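Local coordinates for protein high choriolytic enzyme 1 (Oryzias latipes, PDB 3VTG) that cuts proteins of the inner layer of the fish egg envelope as a zinc-dependent endopeptidase of the astacin family, so that the embryo can hatch, at residues 20-24 with 59-63; 23-27 with 38-42; 29-34 with 86-92; 124-128 with 165-169. One frame throughout, in Å; residues are numbered along the deposited sequence.

Contact 1: 20-24 with 59-63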
loop_
_atom_site.group_PDB
_atom_site.type_symbol
_atom_site.label_atom_id
_atom_site.label_comp_id
_atom_site.label_asym_id
_atom_site.label_seq_id
_atom_site.Cartn_x
_atom_site.Cartn_y
_atom_site.Cartn_z
ATOM N N VAL A 20 -4.244 -15.826 6.073
ATOM C CA VAL A 20 -5.205 -14.803 5.681
ATOM C C VAL A 20 -5.379 -14.914 4.171
ATOM O O VAL A 20 -4.564 -14.416 3.390
ATOM C CB VAL A 20 -4.739 -13.391 6.098
ATOM C CG1 VAL A 20 -5.740 -12.335 5.654
ATOM C CG2 VAL A 20 -4.533 -13.317 7.605
ATOM N N VAL A 21 -6.442 -15.599 3.773
ATOM C CA VAL A 21 -6.656 -15.946 2.378
ATOM C C VAL A 21 -7.551 -14.892 1.740
ATOM O O VAL A 21 -8.698 -14.710 2.143
ATOM C CB VAL A 21 -7.235 -17.371 2.241
ATOM C CG1 VAL A 21 -7.586 -17.673 0.793
ATOM C CG2 VAL A 21 -6.240 -18.398 2.765
ATOM N N ILE A 22 -6.997 -14.178 0.764
ATOM C CA ILE A 22 -7.679 -13.049 0.140
ATOM C C ILE A 22 -8.000 -13.377 -1.314
ATOM O O ILE A 22 -7.093 -13.482 -2.141
ATOM C CB ILE A 22 -6.846 -11.754 0.247
ATOM C CG1 ILE A 22 -6.530 -11.451 1.716
ATOM C CG2 ILE A 22 -7.574 -10.585 -0.409
ATOM C CD1 ILE A 22 -5.568 -10.302 1.921
ATOM N N PRO A 23 -9.294 -13.555 -1.629
ATOM C CA PRO A 23 -9.686 -13.915 -2.989
ATOM C C PRO A 23 -9.650 -12.717 -3.925
ATOM O O PRO A 23 -9.895 -11.585 -3.501
ATOM C CB PRO A 23 -11.130 -14.412 -2.830
ATOM C CG PRO A 23 -11.369 -14.518 -1.360
ATOM C CD PRO A 23 -10.453 -13.525 -0.723
ATOM N N TYR A 24 -9.348 -12.975 -5.194
ATOM C CA TYR A 24 -9.305 -11.915 -6.197
ATOM C C TYR A 24 -9.747 -12.402 -7.568
ATOM O O TYR A 24 -9.706 -13.599 -7.856
ATOM C CB TYR A 24 -7.897 -11.309 -6.299
ATOM C CG TYR A 24 -6.867 -12.273 -6.848
ATOM C CD1 TYR A 24 -6.678 -12.423 -8.226
ATOM C CD2 TYR A 24 -6.090 -13.045 -5.990
ATOM C CE1 TYR A 24 -5.749 -13.320 -8.727
ATOM C CE2 TYR A 24 -5.157 -13.941 -6.481
ATOM C CZ TYR A 24 -4.992 -14.076 -7.846
ATOM O OH TYR A 24 -4.064 -14.964 -8.323
ATOM N N GLU A 59 -16.272 -16.593 -3.137
ATOM C CA GLU A 59 -16.233 -15.876 -1.862
ATOM C C GLU A 59 -16.915 -14.519 -1.985
ATOM O O GLU A 59 -16.844 -13.873 -3.032
ATOM C CB GLU A 59 -14.793 -15.679 -1.383
ATOM C CG GLU A 59 -14.038 -16.961 -1.070
ATOM C CD GLU A 59 -13.254 -17.507 -2.254
ATOM O OE1 GLU A 59 -13.562 -17.152 -3.412
ATOM O OE2 GLU A 59 -12.324 -18.303 -2.023
ATOM N N TYR A 60 -17.570 -14.086 -0.914
ATOM C CA TYR A 60 -18.284 -12.820 -0.939
ATOM C C TYR A 60 -17.348 -11.601 -0.971
ATOM O O TYR A 60 -17.543 -10.698 -1.784
ATOM C CB TYR A 60 -19.292 -12.714 0.212
ATOM C CG TYR A 60 -19.864 -11.325 0.312
ATOM C CD1 TYR A 60 -20.679 -10.810 -0.699
ATOM C CD2 TYR A 60 -19.555 -10.506 1.390
ATOM C CE1 TYR A 60 -21.176 -9.523 -0.624
ATOM C CE2 TYR A 60 -20.057 -9.220 1.477
ATOM C CZ TYR A 60 -20.865 -8.737 0.468
ATOM O OH TYR A 60 -21.353 -7.459 0.554
ATOM N N ASP A 61 -16.347 -11.577 -0.093
ATOM C CA ASP A 61 -15.372 -10.483 -0.060
ATOM C C ASP A 61 -14.205 -10.809 -0.975
ATOM O O ASP A 61 -13.545 -11.833 -0.802
ATOM C CB ASP A 61 -14.844 -10.243 1.361
ATOM C CG ASP A 61 -15.948 -10.036 2.377
ATOM O OD1 ASP A 61 -16.836 -9.193 2.149
ATOM O OD2 ASP A 61 -15.904 -10.706 3.428
ATOM N N PHE A 62 -13.946 -9.940 -1.946
ATOM C CA PHE A 62 -12.862 -10.188 -2.896
ATOM C C PHE A 62 -12.363 -8.913 -3.551
ATOM O O PHE A 62 -13.069 -7.905 -3.595
ATOM C CB PHE A 62 -13.285 -11.219 -3.960
ATOM C CG PHE A 62 -14.311 -10.714 -4.938
ATOM C CD1 PHE A 62 -13.927 -10.293 -6.208
ATOM C CD2 PHE A 62 -15.662 -10.681 -4.605
ATOM C CE1 PHE A 62 -14.865 -9.838 -7.119
ATOM C CE2 PHE A 62 -16.605 -10.222 -5.513
ATOM C CZ PHE A 62 -16.205 -9.805 -6.773
ATOM N N ILE A 63 -11.138 -8.977 -4.064
ATOM C CA ILE A 63 -10.532 -7.870 -4.791
ATOM C C ILE A 63 -10.750 -8.059 -6.291
ATOM O O ILE A 63 -10.489 -9.134 -6.840
ATOM C CB ILE A 63 -9.025 -7.752 -4.479
ATOM C CG1 ILE A 63 -8.809 -7.478 -2.984
ATOM C CG2 ILE A 63 -8.384 -6.661 -5.326
ATOM C CD1 ILE A 63 -7.359 -7.521 -2.545
#

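Contact 2: 23-27 with 38-42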
loop_
_atom_site.group_PDB
_atom_site.type_symbol
_atom_site.label_atom_id
_atom_site.label_comp_id
_atom_site.label_asym_id
_atom_site.label_seq_id
_atom_site.Cartn_x
_atom_site.Cartn_y
_atom_site.Cartn_z
ATOM N N PRO A 23 -9.294 -13.555 -1.629
ATOM C CA PRO A 23 -9.686 -13.915 -2.989
ATOM C C PRO A 23 -9.650 -12.717 -3.925
ATOM O O PRO A 23 -9.895 -11.585 -3.501
ATOM C CB PRO A 23 -11.130 -14.412 -2.830
ATOM C CG PRO A 23 -11.369 -14.518 -1.360
ATOM C CD PRO A 23 -10.453 -13.525 -0.723
ATOM N N TYR A 24 -9.348 -12.975 -5.194
ATOM C CA TYR A 24 -9.305 -11.915 -6.197
ATOM C C TYR A 24 -9.747 -12.402 -7.568
ATOM O O TYR A 24 -9.706 -13.599 -7.856
ATOM C CB TYR A 24 -7.897 -11.309 -6.299
ATOM C CG TYR A 24 -6.867 -12.273 -6.848
ATOM C CD1 TYR A 24 -6.678 -12.423 -8.226
ATOM C CD2 TYR A 24 -6.090 -13.045 -5.990
ATOM C CE1 TYR A 24 -5.749 -13.320 -8.727
ATOM C CE2 TYR A 24 -5.157 -13.941 -6.481
ATOM C CZ TYR A 24 -4.992 -14.076 -7.846
ATOM O OH TYR A 24 -4.064 -14.964 -8.323
ATOM N N VAL A 25 -10.165 -11.452 -8.398
ATOM C CA VAL A 25 -10.358 -11.672 -9.826
ATOM C C VAL A 25 -9.556 -10.617 -10.580
ATOM O O VAL A 25 -9.366 -9.500 -10.089
ATOM C CB VAL A 25 -11.854 -11.646 -10.246
ATOM C CG1 VAL A 25 -12.623 -12.786 -9.587
ATOM C CG2 VAL A 25 -12.510 -10.305 -9.939
ATOM N N ILE A 26 -9.067 -10.984 -11.759
ATOM C CA ILE A 26 -8.317 -10.065 -12.605
ATOM C C ILE A 26 -9.080 -9.855 -13.911
ATOM O O ILE A 26 -9.425 -10.819 -14.601
ATOM C CB ILE A 26 -6.880 -10.577 -12.866
ATOM C CG1 ILE A 26 -6.090 -10.644 -11.549
ATOM C CG2 ILE A 26 -6.161 -9.688 -13.873
ATOM C CD1 ILE A 26 -4.739 -11.326 -11.649
ATOM N N SER A 27 -9.345 -8.591 -14.232
ATOM C CA SER A 27 -10.116 -8.219 -15.423
ATOM C C SER A 27 -9.639 -8.930 -16.688
ATOM O O SER A 27 -8.434 -9.078 -16.911
ATOM C CB SER A 27 -10.057 -6.706 -15.638
ATOM O OG SER A 27 -10.620 -6.333 -16.888
ATOM N N ILE A 38 0.867 -9.464 -12.213
ATOM C CA ILE A 38 0.064 -9.222 -11.016
ATOM C C ILE A 38 0.212 -10.378 -10.022
ATOM O O ILE A 38 0.460 -10.154 -8.836
ATOM C CB ILE A 38 -1.420 -8.977 -11.372
ATOM C CG1 ILE A 38 -1.555 -7.706 -12.220
ATOM C CG2 ILE A 38 -2.276 -8.876 -10.110
ATOM C CD1 ILE A 38 -2.824 -7.633 -13.047
ATOM N N GLU A 39 0.091 -11.611 -10.512
ATOM C CA GLU A 39 0.205 -12.780 -9.643
ATOM C C GLU A 39 1.630 -12.942 -9.099
ATOM O O GLU A 39 1.819 -13.397 -7.971
ATOM C CB GLU A 39 -0.310 -14.048 -10.343
ATOM C CG GLU A 39 -1.817 -14.016 -10.598
ATOM C CD GLU A 39 -2.407 -15.335 -11.083
ATOM O OE1 GLU A 39 -1.693 -16.112 -11.755
ATOM O OE2 GLU A 39 -3.604 -15.591 -10.807
ATOM N N GLY A 40 2.623 -12.539 -9.891
ATOM C CA GLY A 40 4.016 -12.527 -9.444
ATOM C C GLY A 40 4.228 -11.605 -8.256
ATOM O O GLY A 40 4.903 -11.967 -7.289
ATOM N N ALA A 41 3.641 -10.411 -8.326
ATOM C CA ALA A 41 3.704 -9.448 -7.231
ATOM C C ALA A 41 3.021 -9.979 -5.975
ATOM O O ALA A 41 3.497 -9.756 -4.863
ATOM C CB ALA A 41 3.098 -8.121 -7.651
ATOM N N MET A 42 1.918 -10.699 -6.162
ATOM C CA MET A 42 1.190 -11.312 -5.050
ATOM C C MET A 42 2.037 -12.341 -4.314
ATOM O O MET A 42 1.920 -12.487 -3.095
ATOM C CB MET A 42 -0.093 -11.966 -5.549
ATOM C CG MET A 42 -1.160 -10.972 -5.953
ATOM S SD MET A 42 -2.503 -11.777 -6.835
ATOM C CE MET A 42 -3.689 -10.437 -6.841
#

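Contact 3: 29-34 with 86-92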
loop_
_atom_site.group_PDB
_atom_site.type_symbol
_atom_site.label_atom_id
_atom_site.label_comp_id
_atom_site.label_asym_id
_atom_site.label_seq_id
_atom_site.Cartn_x
_atom_site.Cartn_y
_atom_site.Cartn_z
ATOM N N GLU A 29 -9.529 -7.751 -19.461
ATOM C CA GLU A 29 -8.780 -6.783 -20.269
ATOM C C GLU A 29 -7.285 -7.107 -20.304
ATOM O O GLU A 29 -6.618 -6.893 -21.317
ATOM C CB GLU A 29 -8.993 -5.351 -19.760
ATOM C CG GLU A 29 -8.347 -4.289 -20.645
ATOM C CD GLU A 29 -8.510 -2.870 -20.132
ATOM O OE1 GLU A 29 -9.174 -2.665 -19.095
ATOM O OE2 GLU A 29 -7.971 -1.947 -20.783
ATOM N N TYR A 30 -6.762 -7.618 -19.194
ATOM C CA TYR A 30 -5.340 -7.932 -19.092
ATOM C C TYR A 30 -4.960 -9.156 -19.918
ATOM O O TYR A 30 -5.681 -10.156 -19.925
ATOM C CB TYR A 30 -4.950 -8.171 -17.636
ATOM C CG TYR A 30 -5.103 -6.981 -16.713
ATOM C CD1 TYR A 30 -4.189 -5.930 -16.738
ATOM C CD2 TYR A 30 -6.143 -6.927 -15.788
ATOM C CE1 TYR A 30 -4.319 -4.850 -15.879
ATOM C CE2 TYR A 30 -6.279 -5.855 -14.921
ATOM C CZ TYR A 30 -5.367 -4.820 -14.969
ATOM O OH TYR A 30 -5.497 -3.761 -14.101
ATOM N N SER A 31 -3.820 -9.070 -20.601
ATOM C CA SER A 31 -3.238 -10.217 -21.297
ATOM C C SER A 31 -2.720 -11.236 -20.285
ATOM O O SER A 31 -2.572 -10.921 -19.100
ATOM C CB SER A 31 -2.090 -9.768 -22.203
ATOM O OG SER A 31 -1.027 -9.221 -21.442
ATOM N N GLY A 32 -2.427 -12.445 -20.759
ATOM C CA GLY A 32 -1.845 -13.490 -19.918
ATOM C C GLY A 32 -0.568 -13.048 -19.220
ATOM O O GLY A 32 -0.350 -13.366 -18.052
ATOM N N GLY A 33 0.275 -12.309 -19.940
ATOM C CA GLY A 33 1.519 -11.781 -19.387
ATOM C C GLY A 33 1.282 -10.795 -18.257
ATOM O O GLY A 33 1.999 -10.797 -17.257
ATOM N N GLU A 34 0.265 -9.952 -18.416
ATOM C CA GLU A 34 -0.083 -8.962 -17.400
ATOM C C GLU A 34 -0.670 -9.612 -16.146
ATOM O O GLU A 34 -0.341 -9.220 -15.023
ATOM C CB GLU A 34 -1.032 -7.915 -17.980
ATOM C CG GLU A 34 -0.357 -6.966 -18.959
ATOM C CD GLU A 34 -1.356 -6.203 -19.801
ATOM O OE1 GLU A 34 -1.515 -4.989 -19.572
ATOM O OE2 GLU A 34 -1.995 -6.821 -20.680
ATOM N N ILE A 86 -4.840 -1.281 -11.362
ATOM C CA ILE A 86 -3.493 -1.327 -11.913
ATOM C C ILE A 86 -3.626 -0.887 -13.371
ATOM O O ILE A 86 -3.894 -1.705 -14.256
ATOM C CB ILE A 86 -2.862 -2.742 -11.793
ATOM C CG1 ILE A 86 -2.748 -3.171 -10.322
ATOM C CG2 ILE A 86 -1.502 -2.816 -12.485
ATOM C CD1 ILE A 86 -1.867 -2.283 -9.455
ATOM N N ASN A 87 -3.488 0.414 -13.619
ATOM C CA ASN A 87 -3.539 0.913 -14.989
ATOM C C ASN A 87 -2.449 0.241 -15.819
ATOM O O ASN A 87 -1.289 0.188 -15.404
ATOM C CB ASN A 87 -3.394 2.432 -15.045
ATOM C CG ASN A 87 -3.500 2.968 -16.460
ATOM O OD1 ASN A 87 -2.493 3.108 -17.155
ATOM N ND2 ASN A 87 -4.721 3.242 -16.904
ATOM N N ARG A 88 -2.836 -0.275 -16.983
ATOM C CA ARG A 88 -1.927 -1.026 -17.852
ATOM C C ARG A 88 -0.723 -0.211 -18.321
ATOM O O ARG A 88 0.344 -0.771 -18.577
ATOM C CB ARG A 88 -2.675 -1.560 -19.071
ATOM C CG ARG A 88 -3.790 -2.536 -18.751
ATOM C CD ARG A 88 -4.537 -2.898 -20.017
ATOM N NE ARG A 88 -3.847 -3.943 -20.768
ATOM C CZ ARG A 88 -4.190 -4.345 -21.987
ATOM N NH1 ARG A 88 -5.211 -3.780 -22.621
ATOM N NH2 ARG A 88 -3.509 -5.317 -22.573
ATOM N N GLY A 89 -0.902 1.103 -18.426
ATOM C CA GLY A 89 0.141 1.989 -18.938
ATOM C C GLY A 89 1.146 2.461 -17.906
ATOM O O GLY A 89 2.311 2.686 -18.238
ATOM N N GLY A 90 0.714 2.616 -16.658
ATOM C CA GLY A 90 1.577 3.221 -15.644
ATOM C C GLY A 90 1.826 2.450 -14.362
ATOM O O GLY A 90 2.598 2.900 -13.512
ATOM N N CYS A 91 1.194 1.287 -14.215
ATOM C CA CYS A 91 1.211 0.582 -12.932
ATOM C C CYS A 91 1.703 -0.863 -12.978
ATOM O O CYS A 91 1.792 -1.512 -11.933
ATOM C CB CYS A 91 -0.181 0.606 -12.293
ATOM S SG CYS A 91 -0.981 2.220 -12.246
ATOM N N MET A 92 2.019 -1.374 -14.166
ATOM C CA MET A 92 2.346 -2.799 -14.311
ATOM C C MET A 92 3.797 -3.107 -13.923
ATOM O O MET A 92 4.613 -3.527 -14.751
ATOM C CB MET A 92 2.013 -3.297 -15.722
ATOM C CG MET A 92 1.950 -4.814 -15.865
ATOM S SD MET A 92 0.714 -5.621 -14.824
ATOM C CE MET A 92 -0.811 -5.026 -15.551
HETATM O O HOH W 1 -4.794 -8.010 -24.050
HETATM O O HOH W 2 0.556 -3.495 -18.613
#

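Contact 4: 124-128 with 165-169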
loop_
_atom_site.group_PDB
_atom_site.type_symbol
_atom_site.label_atom_id
_atom_site.label_comp_id
_atom_site.label_asym_id
_atom_site.label_seq_id
_atom_site.Cartn_x
_atom_site.Cartn_y
_atom_site.Cartn_z
ATOM N N TRP A 124 4.170 22.379 1.691
ATOM C CA TRP A 124 2.839 22.633 1.146
ATOM C C TRP A 124 2.818 23.520 -0.068
ATOM O O TRP A 124 2.100 23.238 -1.022
ATOM C CB TRP A 124 1.922 23.188 2.232
ATOM C CG TRP A 124 1.761 22.244 3.398
ATOM C CD1 TRP A 124 2.378 22.319 4.645
ATOM C CD2 TRP A 124 0.928 21.034 3.458
ATOM N NE1 TRP A 124 1.991 21.276 5.448
ATOM C CE2 TRP A 124 1.125 20.466 4.798
ATOM C CE3 TRP A 124 0.073 20.389 2.570
ATOM C CZ2 TRP A 124 0.477 19.307 5.206
ATOM C CZ3 TRP A 124 -0.571 19.220 2.993
ATOM C CH2 TRP A 124 -0.370 18.694 4.280
ATOM N N GLU A 125 3.624 24.582 -0.056
ATOM C CA GLU A 125 3.673 25.527 -1.174
ATOM C C GLU A 125 4.195 24.902 -2.478
ATOM O O GLU A 125 3.982 25.450 -3.559
ATOM C CB GLU A 125 4.482 26.780 -0.802
ATOM C CG GLU A 125 5.983 26.568 -0.650
ATOM C CD GLU A 125 6.719 27.798 -0.138
ATOM O OE1 GLU A 125 6.098 28.878 -0.018
ATOM O OE2 GLU A 125 7.934 27.686 0.142
ATOM N N ASN A 126 4.860 23.751 -2.367
ATOM C CA ASN A 126 5.415 23.048 -3.529
ATOM C C ASN A 126 4.496 21.984 -4.120
ATOM O O ASN A 126 4.844 21.350 -5.119
ATOM C CB ASN A 126 6.750 22.390 -3.171
ATOM C CG ASN A 126 7.855 23.393 -2.933
ATOM O OD1 ASN A 126 7.724 24.573 -3.257
ATOM N ND2 ASN A 126 8.962 22.922 -2.373
ATOM N N ILE A 127 3.332 21.794 -3.508
ATOM C CA ILE A 127 2.444 20.690 -3.864
ATOM C C ILE A 127 1.268 21.156 -4.717
ATOM O O ILE A 127 0.654 22.185 -4.435
ATOM C CB ILE A 127 1.939 19.952 -2.600
ATOM C CG1 ILE A 127 3.134 19.453 -1.780
ATOM C CG2 ILE A 127 1.014 18.797 -2.969
ATOM C CD1 ILE A 127 2.781 18.868 -0.429
ATOM N N ILE A 128 0.971 20.397 -5.769
ATOM C CA ILE A 128 -0.217 20.629 -6.583
ATOM C C ILE A 128 -1.420 20.712 -5.636
ATOM O O ILE A 128 -1.696 19.751 -4.914
ATOM C CB ILE A 128 -0.406 19.500 -7.624
ATOM C CG1 ILE A 128 0.762 19.494 -8.623
ATOM C CG2 ILE A 128 -1.739 19.653 -8.349
ATOM C CD1 ILE A 128 0.862 18.236 -9.464
ATOM N N GLY A 165 12.590 20.376 -8.932
ATOM C CA GLY A 165 13.531 20.921 -7.959
ATOM C C GLY A 165 12.895 21.495 -6.711
ATOM O O GLY A 165 13.596 21.875 -5.774
ATOM N N ARG A 166 11.567 21.565 -6.692
ATOM C CA ARG A 166 10.853 22.017 -5.507
ATOM C C ARG A 166 10.026 20.877 -4.927
ATOM O O ARG A 166 8.892 20.608 -5.337
ATOM C CB ARG A 166 10.072 23.299 -5.787
ATOM C CG ARG A 166 10.973 24.526 -5.713
ATOM C CD ARG A 166 10.440 25.701 -6.512
ATOM N NE ARG A 166 10.655 25.549 -7.949
ATOM C CZ ARG A 166 10.157 26.373 -8.867
ATOM N NH1 ARG A 166 10.398 26.156 -10.154
ATOM N NH2 ARG A 166 9.408 27.406 -8.504
ATOM N N ASP A 167 10.650 20.201 -3.970
ATOM C CA ASP A 167 10.168 18.943 -3.427
ATOM C C ASP A 167 8.935 19.100 -2.545
ATOM O O ASP A 167 8.804 20.073 -1.800
ATOM C CB ASP A 167 11.285 18.268 -2.626
ATOM C CG ASP A 167 12.486 17.886 -3.483
ATOM O OD1 ASP A 167 12.355 17.774 -4.719
ATOM O OD2 ASP A 167 13.572 17.687 -2.910
ATOM N N SER A 168 8.035 18.126 -2.631
ATOM C CA SER A 168 6.865 18.095 -1.762
ATOM C C SER A 168 7.217 17.628 -0.349
ATOM O O SER A 168 6.579 18.045 0.617
ATOM C CB SER A 168 5.783 17.193 -2.352
ATOM O OG SER A 168 6.260 15.873 -2.531
ATOM N N ILE A 169 8.227 16.764 -0.239
ATOM C CA ILE A 169 8.641 16.192 1.045
ATOM C C ILE A 169 10.150 16.314 1.205
ATOM O O ILE A 169 10.904 15.956 0.300
ATOM C CB ILE A 169 8.259 14.697 1.161
ATOM C CG1 ILE A 169 6.756 14.491 0.947
ATOM C CG2 ILE A 169 8.696 14.124 2.507
ATOM C CD1 ILE A 169 6.355 13.044 0.753
HETATM O O HOH W 3 7.058 22.197 -6.805
#

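Contact 1: 20-24 with 59-63
Tyr24 and Ile63 form a parallel beta bridge, made in part by the nearly straight hydrogen bond from Ile63 N to Pro23 O (2.9 Å, 168°). Two CA-H...O contacts flank that bond: Phe62 CA lies 3.3 Å from Pro23 O, and Tyr24 CA lies 3.1 Å from Ile63 O. Pro23, lacking an N-H, suits a place where its carbonyl does the pairing and its ring is left to pack. That ring points toward the incoming segment, with CG 3.5 Å from Asp61 O and CB 4.0 Å from Phe62 CB. Glu59 crosses it obliquely. Its chain bends at chi2 (92°), which carries CB, CG and the carboxylate carbon across the proline ring, CB coming 3.6 Å from Pro23 CG, while OE1 accepts from Thr57 N. With an alanine here, much of this side of the proline ring would probably be uncovered and Thr57 N left without that acceptor. Among the branched residues, Ile22 CG2 meets Ile63 CD1 at 3.7 Å, a compact apolar joint, and the CB atoms of Tyr24 and Ile63 lie near each other. Strand 20-26 is thus held between strand 62-66 and strand 51-55 in the mixed sheet of this astacin domain. Strand 81-86 follows beyond Ile63, and helix 94-105, carrying the zinc-binding His99 and His103, packs on Ile22 and Ile63 through Leu105 and Ala104.

Contact 2: 23-27 with 38-42
Tyr24 presents one ring face to Met42 and its hydroxyl to Glu39. The methyl CE of Met42 stands over the ring, 3.6 Å from the centroid of Tyr24 and only 9° off the normal, a CH-pi contact; the sulfur SD, 3.7 Å from the same centroid, adds a Met-aromatic contact. An unbranched, extended methionine can carry both groups this far out from the helix. At the ring edge Tyr24 OH donates to Glu39 OE2 at 2.6 Å, arriving from above the carboxylate plane, which stands 84° from the ring. Ile26 and Ile38 reach toward each other tip to tip, CD1 of Ile26 lying 3.8 Å from CG2 of Ile38. These contacts join the first strand and the helix of a beta-alpha-beta unit (20-26, 32-43, 51-55), the segments running nearly antiparallel with axes 11.5 Å apart. Tyr24 takes chi1 67°, its CG between backbone N and carbonyl carbon, and this swings the ring toward the helix. Beyond the first shell, Arg55 on the neighbouring strand makes a salt bridge to Glu39 OE2; the positive Arg55 and the hydroxyl of Tyr24, both meeting OE2, would probably favour the charged form. Phe53 touches both Tyr24 and Met42, while Leu101 of helix 94-105 packs against Met42.

Contact 3: 29-34 with 86-92
The Arg88 guanidinium has Glu29 O over one face, 3.5 Å above its plane, and the carboxylate of Glu34 at its edge. That edge is gripped side-on: NE bonds Glu34 OE1 at 2.8 Å and 173°, and NH2 bonds Glu34 OE2 at 2.9 Å, each oxygen using its syn lone pair. The bend of Arg88 at chi3 (82°) turns the planar end to this pairing, the two planes lying 31° apart. Glu29 adds a long salt bridge to NH1. The Tyr30 ring meets Ile86 O at its edge, OH donating at 2.6 Å; Met92 CE approaches Tyr30 CE1 obliquely at 3.5 Å, its chain folded by bends at chi2 and chi3. Ser31 is the N-cap of helix 32-43 and forms a capping box with Glu34: Ser31 N donates to Glu34 OE2 at 2.9 Å, whereas the return bond from Glu34 N to Ser31 OG is weak. Ser31 OG also donates to OE2, at its anti lone pair. Glutamate suits the place by its two oxygens, OE1 for NE and OE2 shared by NH2 and the serine cap. A glutamine in its place would probably leave Arg88 without its opposite charge, its single acceptor oxygen unable to serve both the NE and Ser31 sides. A water bridges Glu34 OE1 and Arg88 O, bonding each at 2.7 Å. Loop 86-92, which links strand 81-86 to helix 94-105, is thereby tied to the start of helix 32-43. Within it, Asn87 OD1 accepts from Gly89 N, an Asx turn, and Cys91 is disulfide-bonded to Cys71. Ile86 touches Glu100, the predicted active-site residue.

Contact 4: 124-128 with 165-169
Asn126 lays its amide across Arg166 CB and the adjoining peptide, its CG and ND2 each 3.6 Å from Arg166 CB and its ND2 3.4 Å from Arg166 C. The same nitrogen donates to Asp167 O at 2.9 Å in a nearly straight bond (169°). The acceptor lies in the amide plane of Asn126, whereas the donor stands 37° above the carbonyl plane of Asp167. With chi1 -69°, CG of Asn126 sits beside its own backbone N and anti to the carbonyl carbon, from where the short side chain reaches the other segment. Asparagine suits the place because its amide offers an N-H to a main-chain carbonyl without bringing a charge. Asp167 O also accepts from the side chain of Asn123, so two amides share it. The two segments are mostly loop, flanking the small antiparallel sheet of strands 120-122 and 169-171, on the opposite side of the chain's centre from contacts 1 and 2; Asn126 belongs to a short 3-10 turn closed by a bond from Ile127 N to Trp124 O. Next along, Ile127 brings CG1 to within 3.5 Å of Ser168 CB, a van der Waals contact between carbon atoms of two buried residues, with Phe135 packing on both. The small serine lets the isoleucine come this close, while its OG has the carbonyl oxygens of Ala159 and Arg157 within hydrogen-bonding reach, one proton serving the two. A water lies near Asn126 O and Arg166 O.

In the fold
Contacts 1 and 2 share Pro23 and Tyr24 on strand 20-26, their centres 11 Å apart: contact 1 joins the strand to 62-66 within the mixed sheet, contact 2 to helix 32-43 on one face of it. Contact 3, centred 11 Å from contact 2, uses the start of that helix; Ile38 touches Tyr30 and Met92, linking the two. Along the chain, contact 3 alternates with contacts 1 and 2, so these interleaved pairings knit the N-terminal part of the astacin domain. Contact 4 follows in series, its centre about 30 to 38 Å from the others, in the C-terminal part. As in astacins generally, the zinc ion, bound by His99, His103 and His109, lies between the two parts.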